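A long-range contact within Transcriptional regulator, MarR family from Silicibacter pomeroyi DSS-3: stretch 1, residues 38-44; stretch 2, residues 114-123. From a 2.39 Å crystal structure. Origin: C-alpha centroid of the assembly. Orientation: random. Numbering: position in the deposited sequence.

Stretch 1 38-44: QLLDETG
Stretch 2, residues 114-123: TTFKQASEAH

No hydrogen bond joins these two helical stretches, although two threonines, a glutamate and a histidine take part; the contact rests on packing alone and buries just 249 Å², both sides summed. Ala 119 and Ala 122 offer their CB atoms to the first stretch. The helix of the first stretch and the helix of 114-123 cross with their N-to-C directions 135° apart, their axes 10.1 Å from each other at closest approach. Two pairs of CA atoms set the register, each 6.3 Å apart: Leu 39 with His 123, and Thr 43 with Ala 119. Four residues forward on the first stretch thus correspond to four residues back on the second.

Leu 39 has the largest covered area. Its CA-to-CB bond points sideways, but with chi1 t (-158°) and chi2 p (54°) the end of the side chain comes nearer the partner helix. Leu 39 CD1 lies 3.6 Å from Ala 119 O, 3.8 Å from His 123 N and 4.1 Å from Ala 122 CB. The methyl therefore packs on backbone already paired within its own helix, where His 123 N donates to Ala 119 O at 2.8 Å. Leu 39 CD2 sits at the edge of the His 123 ring, near its plane; that histidine has chi1 t and chi2 -80°.

One turn on, the CA-to-CB bond of Thr 43 points toward the partner, with chi1 m (-70°). Thr 43 CG2 meets Ala 119 CB at 3.7 Å and reaches Thr 115 CG2 at 4.5 Å, while Thr 43 OG1 lies 4.1 Å from Ala 122 CB. Glu 42, chi1 m and chi2 t, adds a looser contact, Glu 42 OE1 to Ala 122 CB at 4.4 Å.

In the second stretch each N from Gln 118 to His 123 bonds the O four residues back. In the first, Thr 43 has phi/psi of -141/-19 and Gly 44 turns to 73/8, a positive phi that favours glycine; Gly 44 N still bonds Leu 40 O at 2.6 Å.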

# COMPACT_ATOMS: atom_id res chain seq x y z
N GLN B 38 15.23 3.58 -0.43
CA GLN B 38 16.46 3.21 0.30
C GLN B 38 16.98 1.79 0.07
O GLN B 38 18.18 1.58 0.02
CB GLN B 38 16.33 3.49 1.80
CG GLN B 38 16.29 4.96 2.09
CD GLN B 38 16.39 5.23 3.56
OE1 GLN B 38 17.44 5.05 4.17
NE2 GLN B 38 15.29 5.69 4.15
N LEU B 39 16.09 0.82 -0.03
CA LEU B 39 16.47 -0.55 -0.33
C LEU B 39 17.11 -0.66 -1.72
O LEU B 39 18.07 -1.43 -1.92
CB LEU B 39 15.24 -1.47 -0.23
CG LEU B 39 15.46 -2.96 0.01
CD1 LEU B 39 16.34 -3.26 1.26
CD2 LEU B 39 14.14 -3.69 0.05
N LEU B 40 16.59 0.14 -2.65
CA LEU B 40 17.12 0.22 -4.01
C LEU B 40 18.51 0.87 -4.00
O LEU B 40 19.47 0.30 -4.54
CB LEU B 40 16.16 0.94 -4.98
CG LEU B 40 15.28 0.07 -5.91
CD1 LEU B 40 14.14 0.88 -6.61
CD2 LEU B 40 16.10 -0.67 -6.96
N ASP B 41 18.62 2.03 -3.36
CA ASP B 41 19.91 2.69 -3.24
C ASP B 41 20.94 1.74 -2.60
O ASP B 41 22.01 1.57 -3.16
CB ASP B 41 19.83 4.03 -2.48
CG ASP B 41 21.22 4.60 -2.19
OD1 ASP B 41 21.86 5.20 -3.10
OD2 ASP B 41 21.70 4.43 -1.05
N GLU B 42 20.62 1.11 -1.48
CA GLU B 42 21.61 0.25 -0.80
C GLU B 42 21.92 -1.12 -1.45
O GLU B 42 22.98 -1.67 -1.26
CB GLU B 42 21.25 0.11 0.69
CG GLU B 42 20.96 1.48 1.30
CD GLU B 42 21.00 1.53 2.83
OE1 GLU B 42 21.53 0.58 3.47
OE2 GLU B 42 20.50 2.55 3.39
N THR B 43 21.01 -1.65 -2.27
CA THR B 43 21.00 -3.06 -2.63
C THR B 43 20.64 -3.27 -4.12
O THR B 43 20.88 -4.34 -4.68
CB THR B 43 19.92 -3.77 -1.73
OG1 THR B 43 20.36 -3.82 -0.37
CG2 THR B 43 19.61 -5.17 -2.18
N GLY B 44 20.02 -2.27 -4.75
CA GLY B 44 19.57 -2.41 -6.12
C GLY B 44 18.35 -3.31 -6.26
O GLY B 44 17.96 -3.65 -7.37
N THR B 114 22.50 -15.15 -1.01
CA THR B 114 23.46 -14.22 -0.40
C THR B 114 22.96 -12.76 -0.43
O THR B 114 23.05 -12.07 0.58
CB THR B 114 24.83 -14.31 -1.10
OG1 THR B 114 25.45 -15.55 -0.78
CG2 THR B 114 25.74 -13.15 -0.68
N THR B 115 22.46 -12.31 -1.58
CA THR B 115 21.92 -10.96 -1.76
C THR B 115 20.71 -10.78 -0.82
O THR B 115 20.57 -9.74 -0.17
CB THR B 115 21.54 -10.65 -3.26
OG1 THR B 115 22.73 -10.58 -4.07
CG2 THR B 115 20.81 -9.31 -3.41
N PHE B 116 19.86 -11.80 -0.72
CA PHE B 116 18.69 -11.73 0.12
C PHE B 116 19.01 -11.46 1.59
O PHE B 116 18.37 -10.62 2.23
CB PHE B 116 17.83 -13.01 0.00
CG PHE B 116 16.66 -12.97 0.92
CD1 PHE B 116 15.58 -12.11 0.64
CD2 PHE B 116 16.68 -13.66 2.13
CE1 PHE B 116 14.53 -11.99 1.52
CE2 PHE B 116 15.61 -13.56 3.03
CZ PHE B 116 14.53 -12.73 2.73
N LYS B 117 19.99 -12.18 2.14
CA LYS B 117 20.40 -12.00 3.52
C LYS B 117 20.99 -10.60 3.77
O LYS B 117 20.61 -9.96 4.76
CB LYS B 117 21.35 -13.13 3.97
CG LYS B 117 20.70 -14.51 3.84
CD LYS B 117 21.59 -15.67 4.32
CE LYS B 117 20.98 -17.01 3.88
NZ LYS B 117 21.80 -18.21 4.22
N GLN B 118 21.87 -10.12 2.90
CA GLN B 118 22.36 -8.74 2.99
C GLN B 118 21.20 -7.76 2.89
O GLN B 118 21.17 -6.77 3.61
CB GLN B 118 23.41 -8.40 1.91
CG GLN B 118 24.67 -9.28 1.84
CD GLN B 118 25.54 -8.95 0.60
OE1 GLN B 118 25.11 -9.05 -0.55
NE2 GLN B 118 26.78 -8.55 0.86
N ALA B 119 20.23 -8.04 2.00
CA ALA B 119 19.11 -7.12 1.76
C ALA B 119 18.11 -7.13 2.92
O ALA B 119 17.44 -6.12 3.21
CB ALA B 119 18.42 -7.46 0.45
N SER B 120 18.00 -8.30 3.55
CA SER B 120 17.17 -8.52 4.71
C SER B 120 17.69 -7.70 5.90
O SER B 120 16.91 -7.11 6.63
CB SER B 120 17.18 -10.01 5.04
OG SER B 120 16.16 -10.32 5.94
N GLU B 121 19.01 -7.66 6.06
CA GLU B 121 19.66 -6.86 7.09
C GLU B 121 19.34 -5.38 6.84
O GLU B 121 18.91 -4.66 7.76
CB GLU B 121 21.17 -7.11 7.05
CG GLU B 121 21.92 -6.97 8.36
CD GLU B 121 23.31 -7.71 8.35
OE1 GLU B 121 23.84 -8.08 7.25
OE2 GLU B 121 23.87 -7.91 9.46
N ALA B 122 19.54 -4.95 5.59
CA ALA B 122 19.31 -3.57 5.13
C ALA B 122 17.86 -3.12 5.32
O ALA B 122 17.61 -2.00 5.75
CB ALA B 122 19.72 -3.42 3.66
N HIS B 123 16.94 -4.00 4.97
CA HIS B 123 15.50 -3.77 5.04
C HIS B 123 15.03 -3.47 6.49
O HIS B 123 14.26 -2.52 6.70
CB HIS B 123 14.77 -5.01 4.51
CG HIS B 123 13.30 -5.00 4.73
ND1 HIS B 123 12.73 -5.34 5.94
CD2 HIS B 123 12.27 -4.72 3.90
CE1 HIS B 123 11.41 -5.26 5.84
NE2 HIS B 123 11.11 -4.88 4.62